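Long-range contact in aminotransferase AspB (Helicobacter pylori 26695, PDB 3EZS), which probably catalyses transamination of amino acids with pyridoxal 5'-phosphate as cofactor, as do other class I and II aminotransferases: residues Glu175-Val180 and Met213-Glu218. Numbering follows the deposited sequence.
Sequences ELISWV and MLAGNE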
# COMPACT_ATOMS: atom_id res chain seq x y z
N GLU A 175 1.40 4.95 33.65
CA GLU A 175 2.62 4.67 32.90
C GLU A 175 2.62 5.44 31.59
O GLU A 175 3.63 6.04 31.23
CB GLU A 175 2.79 3.16 32.65
CG GLU A 175 3.11 2.43 33.93
CD GLU A 175 3.25 0.93 33.79
OE1 GLU A 175 2.32 0.23 33.33
OE2 GLU A 175 4.30 0.45 34.23
N LEU A 176 1.48 5.43 30.90
CA LEU A 176 1.35 6.15 29.62
C LEU A 176 1.49 7.65 29.82
O LEU A 176 2.07 8.34 28.98
CB LEU A 176 0.02 5.81 28.92
CG LEU A 176 -0.22 4.35 28.43
CD1 LEU A 176 -1.67 4.11 28.04
CD2 LEU A 176 0.68 3.97 27.29
N ILE A 177 0.98 8.15 30.94
CA ILE A 177 1.07 9.59 31.27
C ILE A 177 2.53 10.02 31.40
O ILE A 177 2.92 11.07 30.87
CB ILE A 177 0.27 9.93 32.55
CG1 ILE A 177 -1.23 9.90 32.25
CG2 ILE A 177 0.64 11.33 33.08
CD1 ILE A 177 -2.16 9.91 33.53
N SER A 178 3.35 9.19 32.07
CA SER A 178 4.78 9.46 32.21
C SER A 178 5.47 9.57 30.86
O SER A 178 6.28 10.46 30.65
CB SER A 178 5.48 8.38 33.02
OG SER A 178 5.00 8.35 34.35
N TRP A 179 5.13 8.66 29.95
CA TRP A 179 5.69 8.68 28.60
C TRP A 179 5.28 9.94 27.85
O TRP A 179 6.11 10.54 27.18
CB TRP A 179 5.30 7.46 27.79
CG TRP A 179 6.15 6.25 28.04
CD1 TRP A 179 5.80 5.13 28.72
CD2 TRP A 179 7.50 6.05 27.59
NE1 TRP A 179 6.84 4.25 28.73
CE2 TRP A 179 7.90 4.78 28.03
CE3 TRP A 179 8.40 6.81 26.83
CZ2 TRP A 179 9.17 4.24 27.76
CZ3 TRP A 179 9.67 6.28 26.57
CH2 TRP A 179 10.03 5.01 27.03
N VAL A 180 4.03 10.35 27.97
CA VAL A 180 3.58 11.56 27.29
C VAL A 180 4.39 12.76 27.78
O VAL A 180 4.89 13.56 26.98
CB VAL A 180 2.05 11.80 27.48
CG1 VAL A 180 1.65 13.22 27.07
CG2 VAL A 180 1.25 10.76 26.71
N MSE A 213 -5.11 13.28 27.42
CA MSE A 213 -6.18 14.08 27.99
C MSE A 213 -5.89 14.41 29.46
O MSE A 213 -6.13 15.53 29.91
CB MSE A 213 -7.52 13.35 27.92
CG MSE A 213 -7.99 12.96 26.53
SE MSE A 213 -8.20 14.41 25.30
CE MSE A 213 -9.60 15.40 26.21
N LEU A 214 -5.36 13.43 30.19
CA LEU A 214 -5.05 13.59 31.62
C LEU A 214 -3.69 14.22 31.92
O LEU A 214 -3.42 14.52 33.08
CB LEU A 214 -5.13 12.23 32.34
CG LEU A 214 -6.52 11.59 32.43
CD1 LEU A 214 -6.40 10.15 32.84
CD2 LEU A 214 -7.43 12.37 33.39
N ALA A 215 -2.85 14.40 30.91
CA ALA A 215 -1.52 15.00 31.09
C ALA A 215 -1.47 16.42 30.56
O ALA A 215 -0.38 16.94 30.34
CB ALA A 215 -0.46 14.16 30.38
N GLY A 216 -2.63 17.05 30.33
CA GLY A 216 -2.69 18.40 29.78
C GLY A 216 -2.27 18.52 28.31
O GLY A 216 -1.80 19.58 27.88
N ASN A 217 -2.45 17.45 27.54
CA ASN A 217 -2.04 17.41 26.13
C ASN A 217 -3.21 16.96 25.24
O ASN A 217 -3.11 16.03 24.44
CB ASN A 217 -0.83 16.47 25.98
CG ASN A 217 -0.27 16.49 24.58
OD1 ASN A 217 -0.28 17.52 23.90
ND2 ASN A 217 0.22 15.34 24.13
N GLU A 218 -4.29 17.71 25.36
CA GLU A 218 -5.55 17.47 24.68
C GLU A 218 -5.47 17.63 23.15
O GLU A 218 -6.34 17.14 22.43
CB GLU A 218 -6.59 18.41 25.31
CG GLU A 218 -8.02 18.20 24.86
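In this fold type I aminotransferase, helix 173-186, which lies on the large mixed sheet through Trp179, presents Ile177 and Val180, one turn apart, to the C-terminal end of helix 208-214 and the turn after it. The backbones come closest at Ile177 and Ala215, whose CA atoms lie 6.0 Å apart, a spacing consistent with the small side chain of Ala215. The methyl CB of Ala215 points at the helix and sits between two branched side chains, 4.1 Å from CG2 of Ile177 and 4.0 Å from CG1 of Val180. In both residues the touching methyl is the branch anti to the backbone N (chi1 166° for Val180 CG1). The other branch of Ile177 runs on through an extended chi2 of 167°, and its terminal CD1 reaches CB of Leu214 at 4.0 Å, the two side chains crossing at a slant. Val180 CG1 is shared: besides Ala215 it meets the amide nitrogen ND2 of Asn217 at 3.9 Å, a van der Waals contact. ND2 also donates to the carbonyl O of Lys221, so this nitrogen has a polar partner although it meets the valine methyl. The positive phi of Gly216 (70°) lies in the turn that carries Ala215 and Asn217, both of which point toward helix 173-186. The interface is small, 199 Å² summed over both sides; three of its four residue contacts join apolar side chains, and the fourth sets Val180 CG1 against Asn217 ND2. Further contacts join the same helices: Ile177 also touches Ala211, Val180 touches Leu208, and Leu214 touches Leu173, while Trp179 of helix 173-186 packs on Val158 and Leu160 of the sheet strand 157-160.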